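Local coordinates for oligopeptide ABC transporter, periplasmic oligopeptide-binding protein, putative (PDB 5IPW) that probably binds oligopeptides in the periplasm and delivers them to an ABC transporter for uptake, at residues 152-158 and 169-175; 362-366 and 584-589; 54-58 and 264-268; 89-93 and 393-397. The contacts are given in a common frame with arbitrary orientation. Residues are numbered along the deposited sequence.

The four contacts sample a two-lobed periplasmic binding protein, with no ligand among the atoms given. Interaction 4 is the most central, its centre about 11 Å from the centre of the chain, where loops that by family comparison probably belong to different lobes meet. The centres of interactions 1 (a hairpin end), 2 (a helix against a loop entering a strand) and 3 (a loop beside a turn) lie 23 to 27 Å from the chain's centre. Interactions 2 and 3 are on opposite sides of it, about 49 Å apart between centres, each about 25 Å from interaction 4. Interaction 1 is nested within the sequence spans closed by interactions 3 and 4, which cross.

Interaction 1. Residues 152-158 and 169-175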
# COMPACT_ATOMS: atom_id res chain seq x y z
N TRP A 152 -16.00 -3.81 1.29
CA TRP A 152 -16.65 -3.57 2.59
C TRP A 152 -18.15 -3.29 2.48
O TRP A 152 -18.90 -3.63 3.39
CB TRP A 152 -15.97 -2.43 3.36
CG TRP A 152 -16.02 -1.10 2.67
CD1 TRP A 152 -15.11 -0.60 1.79
CD2 TRP A 152 -17.05 -0.11 2.79
NE1 TRP A 152 -15.50 0.64 1.36
CE2 TRP A 152 -16.69 0.96 1.95
CE3 TRP A 152 -18.23 -0.04 3.52
CZ2 TRP A 152 -17.48 2.10 1.83
CZ3 TRP A 152 -19.01 1.10 3.40
CH2 TRP A 152 -18.63 2.15 2.56
N TYR A 153 -18.60 -2.67 1.39
CA TYR A 153 -20.03 -2.40 1.21
C TYR A 153 -20.82 -3.64 0.82
O TYR A 153 -22.01 -3.74 1.13
CB TYR A 153 -20.26 -1.29 0.19
CG TYR A 153 -21.71 -0.80 0.12
CD1 TYR A 153 -22.16 0.22 0.95
CD2 TYR A 153 -22.61 -1.37 -0.77
CE1 TYR A 153 -23.48 0.67 0.89
CE2 TYR A 153 -23.93 -0.93 -0.84
CZ TYR A 153 -24.36 0.09 -0.01
OH TYR A 153 -25.66 0.52 -0.08
N ASN A 154 -20.17 -4.59 0.13
CA ASN A 154 -20.83 -5.84 -0.28
C ASN A 154 -21.08 -6.77 0.90
O ASN A 154 -22.03 -7.55 0.89
CB ASN A 154 -20.04 -6.54 -1.39
CG ASN A 154 -20.25 -5.89 -2.75
OD1 ASN A 154 -21.33 -5.38 -3.04
ND2 ASN A 154 -19.21 -5.91 -3.58
N ILE A 155 -20.23 -6.69 1.92
CA ILE A 155 -20.61 -7.19 3.22
C ILE A 155 -21.72 -6.23 3.64
O ILE A 155 -21.56 -5.02 3.50
CB ILE A 155 -19.45 -7.15 4.24
CG1 ILE A 155 -18.27 -7.98 3.72
CG2 ILE A 155 -19.92 -7.64 5.60
CD1 ILE A 155 -17.15 -8.18 4.72
N GLY A 156 -22.84 -6.74 4.13
CA GLY A 156 -23.94 -5.86 4.52
C GLY A 156 -23.51 -4.85 5.57
O GLY A 156 -22.86 -5.22 6.56
N VAL A 157 -23.86 -3.59 5.37
CA VAL A 157 -23.49 -2.53 6.32
C VAL A 157 -24.61 -1.50 6.51
O VAL A 157 -25.23 -1.06 5.54
CB VAL A 157 -22.18 -1.81 5.90
CG1 VAL A 157 -22.36 -1.02 4.61
CG2 VAL A 157 -21.68 -0.92 7.03
N LYS A 158 -24.84 -1.14 7.77
CA LYS A 158 -25.77 -0.07 8.12
C LYS A 158 -24.98 1.04 8.80
O LYS A 158 -24.23 0.79 9.75
CB LYS A 158 -26.88 -0.59 9.05
CG LYS A 158 -28.30 -0.26 8.59
CD LYS A 158 -28.57 1.24 8.54
CE LYS A 158 -29.81 1.55 7.71
NZ LYS A 158 -29.75 2.92 7.12
N PHE A 169 -20.90 2.23 12.20
CA PHE A 169 -20.91 1.27 11.10
C PHE A 169 -21.30 -0.08 11.70
O PHE A 169 -20.54 -0.63 12.49
CB PHE A 169 -19.53 1.15 10.46
CG PHE A 169 -19.07 2.38 9.73
CD1 PHE A 169 -18.52 3.45 10.42
CD2 PHE A 169 -19.17 2.46 8.35
CE1 PHE A 169 -18.10 4.58 9.75
CE2 PHE A 169 -18.75 3.60 7.67
CZ PHE A 169 -18.21 4.66 8.37
N GLU A 170 -22.48 -0.59 11.34
CA GLU A 170 -22.91 -1.91 11.78
C GLU A 170 -22.91 -2.86 10.60
O GLU A 170 -23.67 -2.68 9.64
CB GLU A 170 -24.31 -1.87 12.41
CG GLU A 170 -24.83 -3.23 12.85
CD GLU A 170 -25.99 -3.14 13.84
OE1 GLU A 170 -26.08 -4.00 14.74
OE2 GLU A 170 -26.81 -2.20 13.72
N PHE A 171 -22.06 -3.87 10.66
CA PHE A 171 -21.99 -4.89 9.62
C PHE A 171 -22.87 -6.09 9.98
O PHE A 171 -23.16 -6.33 11.15
CB PHE A 171 -20.55 -5.35 9.43
CG PHE A 171 -19.66 -4.32 8.79
CD1 PHE A 171 -19.63 -4.19 7.41
CD2 PHE A 171 -18.86 -3.49 9.56
CE1 PHE A 171 -18.81 -3.25 6.81
CE2 PHE A 171 -18.04 -2.55 8.97
CZ PHE A 171 -18.02 -2.42 7.59
N SER A 172 -23.31 -6.83 8.97
CA SER A 172 -23.95 -8.12 9.20
C SER A 172 -22.85 -9.13 9.47
O SER A 172 -22.06 -9.39 8.57
CB SER A 172 -24.77 -8.56 7.98
OG SER A 172 -24.01 -8.44 6.78
N LYS A 173 -22.80 -9.67 10.69
CA LYS A 173 -21.71 -10.56 11.14
C LYS A 173 -20.45 -9.78 11.56
O LYS A 173 -20.38 -8.56 11.35
CB LYS A 173 -21.34 -11.59 10.07
CG LYS A 173 -20.27 -11.11 9.08
CD LYS A 173 -20.47 -11.71 7.70
CE LYS A 173 -19.14 -11.84 7.00
NZ LYS A 173 -19.31 -12.09 5.55
N PRO A 174 -19.45 -10.47 12.13
CA PRO A 174 -18.21 -9.78 12.42
C PRO A 174 -17.37 -9.52 11.17
O PRO A 174 -17.53 -10.19 10.15
CB PRO A 174 -17.49 -10.74 13.37
CG PRO A 174 -18.61 -11.47 14.04
CD PRO A 174 -19.51 -11.75 12.87
N TYR A 175 -16.47 -8.54 11.29
CA TYR A 175 -15.66 -8.09 10.17
C TYR A 175 -14.46 -7.28 10.67
O TYR A 175 -14.43 -6.06 10.57
CB TYR A 175 -16.52 -7.27 9.20
CG TYR A 175 -15.82 -6.84 7.93
CD1 TYR A 175 -14.95 -7.70 7.26
CD2 TYR A 175 -16.06 -5.58 7.39
CE1 TYR A 175 -14.33 -7.30 6.08
CE2 TYR A 175 -15.44 -5.18 6.22
CZ TYR A 175 -14.57 -6.04 5.57
OH TYR A 175 -13.97 -5.63 4.41
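This is the open end of a beta hairpin, formed by strands 157-163 and 166-171 at the edge of a five-stranded antiparallel sheet, with a short helix leading in and a loop leading out. At the start of the segment, W152 lies in helix 151-154; its carbonyl O meets the edge of the F171 ring, 3.4 Å from CE1, and its CB lies 4.0 Å from Y175 CE2. I155 is where the chain leaves helical geometry. Its side chain fills the corner between the helix and the outgoing loop: CG2 lies 3.9 Å from F171 CD1, while CD1 sits over the Y175 ring, 3.3 Å from the centroid, a close CH-pi contact. G156 then begins the pairing, its O accepting a hydrogen bond from S172 N at 2.9 Å. V157 faces F171 in a non-hydrogen-bonded pair, with CA atoms 4.3 Å apart, and lays CG2 over the phenyl face, 3.9 Å from the ring centroid. F178 meets the rings of both F169 and F171, edge-to-face with F171. K158 and E170 make the hydrogen-bonded pair: K158 N to E170 O and E170 N to K158 O are both 2.7 Å.

Interaction 2. Residues 362-366 and 584-589; sequences RQALS and ENLWMI
A helix packs here against the loop that enters the edge strand of a mixed five-stranded sheet, within the alpha/beta architecture of a periplasmic binding protein. Build 362-366 as regular helix, S366 N bonded to R362 O at 3.0 Å. E584 ends helix 568-584; N585 (-105/137) and L586 (-113/60) are extended to bridging, W587 (-61/-32) kinks the chain, and I589 is extended, its backbone bonded to I341. CA distances of 6.2 Å set the register, R362 to L586 and S366 to I589. R362 dominates: chi1 m, chi2 t, chi3 m, chi4 -101° put CD 3.4 Å from L586 O and turn a guanidinium face to W587, NH2 3.8 Å from NE1. NH1 bonds F356 O. I589, m then t, points at the helix, CD1 3.9 Å from L365 CB and CG2 3.7 Å from S366 CB. S366 takes p, with OG 3.2 Å from R362 O, 3.0 Å from Q363 O and 3.7 Å from L586 CD2; L586 has chi1 -108°, chi2 p. W587 (chi1 m, chi2 -63°) stacks on W518. No direct hydrogen bond joins the segments, but one water accepts from R362 NH1, at 3.2 Å, and W587 NE1, at 3.3 Å.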
# COMPACT_ATOMS: atom_id res chain seq x y z
N ARG A 362 14.05 -27.73 -1.33
CA ARG A 362 13.88 -26.27 -1.41
C ARG A 362 14.98 -25.56 -0.61
O ARG A 362 15.66 -24.68 -1.14
CB ARG A 362 12.48 -25.87 -0.94
CG ARG A 362 11.38 -26.58 -1.71
CD ARG A 362 10.01 -25.98 -1.48
NE ARG A 362 9.51 -26.18 -0.11
CZ ARG A 362 8.62 -27.10 0.26
NH1 ARG A 362 8.11 -27.98 -0.60
NH2 ARG A 362 8.24 -27.15 1.53
N GLN A 363 15.16 -25.98 0.65
CA GLN A 363 16.28 -25.50 1.47
C GLN A 363 17.58 -25.52 0.66
O GLN A 363 18.30 -24.51 0.59
CB GLN A 363 16.44 -26.37 2.73
CG GLN A 363 15.32 -26.19 3.74
CD GLN A 363 15.34 -27.21 4.87
OE1 GLN A 363 16.14 -28.15 4.87
NE2 GLN A 363 14.45 -27.03 5.85
N ALA A 364 17.84 -26.66 0.03
CA ALA A 364 19.01 -26.83 -0.83
C ALA A 364 19.03 -25.82 -1.98
O ALA A 364 20.06 -25.21 -2.27
CB ALA A 364 19.06 -28.25 -1.37
N LEU A 365 17.88 -25.67 -2.64
CA LEU A 365 17.79 -24.79 -3.81
C LEU A 365 18.11 -23.33 -3.48
O LEU A 365 18.75 -22.65 -4.28
CB LEU A 365 16.41 -24.88 -4.49
CG LEU A 365 16.11 -26.01 -5.48
CD1 LEU A 365 14.75 -25.78 -6.11
CD2 LEU A 365 17.16 -26.14 -6.58
N SER A 366 17.67 -22.86 -2.31
CA SER A 366 17.96 -21.48 -1.88
C SER A 366 19.43 -21.29 -1.48
O SER A 366 20.08 -20.34 -1.91
CB SER A 366 17.02 -21.00 -0.74
OG SER A 366 16.74 -21.99 0.24
N GLU A 584 9.43 -22.44 8.01
CA GLU A 584 9.73 -23.86 8.09
C GLU A 584 9.57 -24.57 6.74
O GLU A 584 10.34 -25.48 6.42
CB GLU A 584 8.85 -24.51 9.18
CG GLU A 584 9.34 -24.15 10.58
CD GLU A 584 8.28 -24.31 11.66
OE1 GLU A 584 8.64 -24.15 12.84
OE2 GLU A 584 7.10 -24.58 11.34
N ASN A 585 8.57 -24.16 5.96
CA ASN A 585 8.42 -24.58 4.56
C ASN A 585 8.84 -23.42 3.68
O ASN A 585 8.48 -22.29 3.95
CB ASN A 585 6.98 -24.93 4.26
CG ASN A 585 6.38 -25.89 5.27
OD1 ASN A 585 6.28 -27.09 5.02
ND2 ASN A 585 5.97 -25.37 6.43
N LEU A 586 9.59 -23.68 2.62
CA LEU A 586 10.07 -22.58 1.78
C LEU A 586 9.45 -22.62 0.38
O LEU A 586 10.16 -22.71 -0.62
CB LEU A 586 11.60 -22.60 1.72
CG LEU A 586 12.32 -21.48 2.49
CD1 LEU A 586 11.79 -21.32 3.90
CD2 LEU A 586 13.81 -21.77 2.51
N TRP A 587 8.13 -22.52 0.34
CA TRP A 587 7.38 -22.61 -0.91
C TRP A 587 7.75 -21.53 -1.91
O TRP A 587 7.69 -21.75 -3.12
CB TRP A 587 5.89 -22.53 -0.65
CG TRP A 587 5.38 -23.66 0.13
CD1 TRP A 587 5.37 -24.97 -0.22
CD2 TRP A 587 4.76 -23.58 1.42
NE1 TRP A 587 4.79 -25.72 0.76
CE2 TRP A 587 4.40 -24.89 1.78
CE3 TRP A 587 4.48 -22.53 2.29
CZ2 TRP A 587 3.77 -25.18 2.99
CZ3 TRP A 587 3.85 -22.81 3.49
CH2 TRP A 587 3.50 -24.13 3.83
N MET A 588 8.11 -20.35 -1.42
CA MET A 588 8.66 -19.30 -2.28
C MET A 588 10.13 -19.14 -1.98
O MET A 588 10.54 -18.99 -0.83
CB MET A 588 7.93 -17.97 -2.05
CG MET A 588 6.60 -17.86 -2.77
SD MET A 588 5.68 -16.36 -2.37
CE MET A 588 5.13 -16.77 -0.71
N ILE A 589 10.94 -19.18 -3.04
CA ILE A 589 12.38 -18.98 -2.91
C ILE A 589 12.73 -17.74 -3.70
O ILE A 589 12.80 -17.76 -4.93
CB ILE A 589 13.18 -20.20 -3.43
CG1 ILE A 589 12.87 -21.44 -2.58
CG2 ILE A 589 14.67 -19.90 -3.39
CD1 ILE A 589 13.41 -22.73 -3.16
O HOH W 1 5.12 -28.88 -0.01

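Interaction 3. Residues 54-58 and 264-268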
# COMPACT_ATOMS: atom_id res chain seq x y z
N GLU A 54 10.66 15.89 12.37
CA GLU A 54 12.01 16.38 12.58
C GLU A 54 12.04 17.52 13.58
O GLU A 54 12.82 17.50 14.53
CB GLU A 54 12.58 16.84 11.24
CG GLU A 54 14.08 17.04 11.20
CD GLU A 54 14.53 17.62 9.88
OE1 GLU A 54 15.50 18.42 9.88
OE2 GLU A 54 13.91 17.29 8.84
N LYS A 55 11.22 18.53 13.33
CA LYS A 55 11.15 19.65 14.23
C LYS A 55 9.92 20.48 13.94
O LYS A 55 9.26 20.30 12.92
CB LYS A 55 12.40 20.51 14.09
CG LYS A 55 12.62 21.08 12.70
CD LYS A 55 14.00 21.72 12.57
CE LYS A 55 14.03 23.09 13.22
NZ LYS A 55 15.36 23.73 13.07
N VAL A 56 9.64 21.41 14.85
CA VAL A 56 8.51 22.30 14.69
C VAL A 56 8.79 23.19 13.49
O VAL A 56 9.87 23.76 13.38
CB VAL A 56 8.26 23.13 15.96
CG1 VAL A 56 7.16 24.16 15.75
CG2 VAL A 56 7.88 22.20 17.11
N GLY A 57 7.82 23.31 12.59
CA GLY A 57 8.02 23.98 11.31
C GLY A 57 7.69 25.45 11.29
O GLY A 57 7.24 26.01 12.28
N GLN A 58 7.92 26.08 10.14
CA GLN A 58 7.65 27.50 9.91
C GLN A 58 6.66 27.62 8.78
O GLN A 58 6.65 26.81 7.85
CB GLN A 58 8.92 28.24 9.53
CG GLN A 58 9.95 28.30 10.63
CD GLN A 58 11.28 28.87 10.16
OE1 GLN A 58 11.98 28.25 9.37
NE2 GLN A 58 11.62 30.05 10.66
N VAL A 264 -3.27 20.62 14.18
CA VAL A 264 -2.21 21.54 14.56
C VAL A 264 -0.94 20.79 14.98
O VAL A 264 -0.93 19.58 15.14
CB VAL A 264 -2.64 22.46 15.72
CG1 VAL A 264 -3.90 23.23 15.36
CG2 VAL A 264 -2.87 21.66 17.01
N ASP A 265 0.11 21.58 15.10
CA ASP A 265 1.38 21.24 15.74
C ASP A 265 1.29 20.97 17.21
O ASP A 265 0.34 21.36 17.86
CB ASP A 265 2.27 22.49 15.70
CG ASP A 265 3.28 22.42 14.67
OD1 ASP A 265 3.27 21.43 13.92
OD2 ASP A 265 4.09 23.36 14.61
N ILE A 266 2.36 20.40 17.74
CA ILE A 266 2.58 20.42 19.18
C ILE A 266 2.68 21.84 19.75
O ILE A 266 2.37 22.05 20.91
CB ILE A 266 3.79 19.55 19.62
CG1 ILE A 266 5.09 20.01 18.97
CG2 ILE A 266 3.53 18.09 19.29
CD1 ILE A 266 6.31 19.21 19.41
N GLU A 267 3.11 22.82 18.96
CA GLU A 267 3.08 24.23 19.39
C GLU A 267 1.79 24.98 19.04
O GLU A 267 1.72 26.19 19.20
CB GLU A 267 4.27 24.99 18.80
CG GLU A 267 5.64 24.59 19.36
CD GLU A 267 5.87 25.10 20.77
OE1 GLU A 267 5.98 26.33 20.96
OE2 GLU A 267 5.94 24.27 21.71
N GLY A 268 0.78 24.27 18.56
CA GLY A 268 -0.49 24.92 18.19
C GLY A 268 -0.55 25.66 16.85
O GLY A 268 -1.51 26.38 16.59
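A small surface contact between a loop and a beta turn, this one sits where strands 48-51 and 263-265, parallel neighbours in a three-stranded mixed sheet, come to their ends. After strand 48-51 the backbone runs on through 54-58 toward strand 62-67, while after 263-265 it folds over at once in a type I turn from D265 to G268, closed by G268 N to D265 O at 3.0 Å. G268 takes up positive phi (79/10) as the chain leaves the turn.

V56 does most of the touching. Its side chain points into the turn and meets three consecutive residues: CG1 lies 3.4 Å from D265 OD2 and 3.9 Å from E267 CG, and CG2 lies 4.0 Å from I266 CG1. Only the last of these joins two hydrophobic side chains, and just 152 Å² is buried in all, so the two segments lean on one another rather than interlock. G57 N is 4.2 Å from D265 OD2, too far for a direct bond. Y273 makes the link instead: its hydroxyl is hydrogen-bonded to both G57 N and D265 OD2, and N269 ND2 gives the same carboxylate oxygen a further partner.

Around this, the backbone of V264 is bonded to L48 and V50 of strand 48-51, whose other neighbour is strand 2-4, so 263-265 forms an outer strand of the sheet, and loop 54-58 passes beside the turn that follows it.

Interaction 4. Residues 89-93 and 393-397; sequences KEGGK and GSPYF
Two loops meet side by side near the middle of the protein, one between strands 85-87 and 94-105, the other running up to helix 399-403. They progress in the same sense, CA atoms of E90 and S394 5.3 Å apart and those of G92 and P395 4.7 Å apart. In 89-93, build E90 at -78/-42 (chi1 p, chi2 t), G91 at positive phi (115/26) and G92 at -113/-19, with G91 N and G92 N both bonded to D88 OD1. G393, also at positive phi (88/39), brings its O to 3.8 Å from E90 O. S394 is extended (-140/145), CB turned away, OG bonded to V391 O; it opens a type I turn closed by F397 N to S394 O at 2.9 Å. P395 (-47/-47) is the centre: CB is 3.4 Å from G92 CA, CG 3.8 Å from G91 O, CA 3.9 Å from E90 CD. A CB on G92 would collide with it. Y396 (-101/15, chi1 m) brings OH to 4.2 Å from G92 O and touches Q499, whose NE2 bonds G91 O. The loops thus join by van der Waals packing of proline on glycine backbone, without a direct hydrogen bond; K572 NZ serves both sides, bonding P395 O and making a long, weak ion pair with E90 OE1.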
# COMPACT_ATOMS: atom_id res chain seq x y z
N LYS A 89 3.33 5.30 10.50
CA LYS A 89 4.33 5.32 9.44
C LYS A 89 4.62 3.92 8.85
O LYS A 89 4.80 3.79 7.64
CB LYS A 89 5.62 5.96 9.95
CG LYS A 89 6.76 6.01 8.95
CD LYS A 89 8.07 6.37 9.62
CE LYS A 89 9.23 6.16 8.66
NZ LYS A 89 10.52 6.60 9.25
N GLU A 90 4.67 2.89 9.70
CA GLU A 90 5.04 1.53 9.24
C GLU A 90 3.90 0.80 8.50
O GLU A 90 4.13 0.12 7.49
CB GLU A 90 5.61 0.69 10.40
CG GLU A 90 4.61 -0.04 11.30
CD GLU A 90 5.27 -0.87 12.39
OE1 GLU A 90 4.59 -1.21 13.38
OE2 GLU A 90 6.47 -1.19 12.26
N GLY A 91 2.68 0.92 9.03
CA GLY A 91 1.47 0.44 8.35
C GLY A 91 0.71 -0.68 9.02
O GLY A 91 0.00 -1.43 8.35
N GLY A 92 0.83 -0.81 10.34
CA GLY A 92 0.18 -1.90 11.06
C GLY A 92 -0.93 -1.51 12.00
O GLY A 92 -1.77 -2.33 12.37
N LYS A 93 -0.95 -0.24 12.39
CA LYS A 93 -1.79 0.23 13.48
C LYS A 93 -2.50 1.50 13.06
O LYS A 93 -2.01 2.24 12.20
CB LYS A 93 -0.92 0.48 14.72
CG LYS A 93 0.37 1.24 14.42
CD LYS A 93 1.31 1.30 15.61
CE LYS A 93 0.86 2.30 16.66
NZ LYS A 93 2.00 2.83 17.46
N GLY A 393 10.67 -2.93 8.20
CA GLY A 393 9.87 -1.73 8.43
C GLY A 393 8.39 -1.96 8.17
O GLY A 393 7.71 -1.08 7.64
N SER A 394 7.89 -3.13 8.56
CA SER A 394 6.50 -3.49 8.33
C SER A 394 5.96 -4.22 9.55
O SER A 394 6.69 -4.98 10.17
CB SER A 394 6.38 -4.36 7.08
OG SER A 394 6.83 -5.68 7.31
N PRO A 395 4.68 -4.01 9.87
CA PRO A 395 4.14 -4.42 11.16
C PRO A 395 4.50 -5.83 11.58
O PRO A 395 4.94 -6.05 12.71
CB PRO A 395 2.62 -4.30 10.98
CG PRO A 395 2.40 -4.16 9.51
CD PRO A 395 3.62 -3.49 8.98
N TYR A 396 4.33 -6.78 10.66
CA TYR A 396 4.47 -8.20 10.97
C TYR A 396 5.82 -8.77 10.52
O TYR A 396 5.98 -9.99 10.49
CB TYR A 396 3.32 -8.97 10.33
CG TYR A 396 2.02 -8.21 10.38
CD1 TYR A 396 1.42 -7.93 11.60
CD2 TYR A 396 1.40 -7.76 9.22
CE1 TYR A 396 0.23 -7.22 11.66
CE2 TYR A 396 0.21 -7.05 9.27
CZ TYR A 396 -0.37 -6.79 10.49
OH TYR A 396 -1.55 -6.09 10.54
N PHE A 397 6.77 -7.89 10.20
CA PHE A 397 8.11 -8.27 9.76
C PHE A 397 8.67 -9.48 10.48
O PHE A 397 8.57 -9.58 11.71
CB PHE A 397 9.08 -7.10 9.96
CG PHE A 397 10.50 -7.43 9.62
CD1 PHE A 397 10.94 -7.35 8.31
CD2 PHE A 397 11.40 -7.81 10.60
CE1 PHE A 397 12.25 -7.64 7.98
CE2 PHE A 397 12.72 -8.11 10.28
CZ PHE A 397 13.14 -8.02 8.96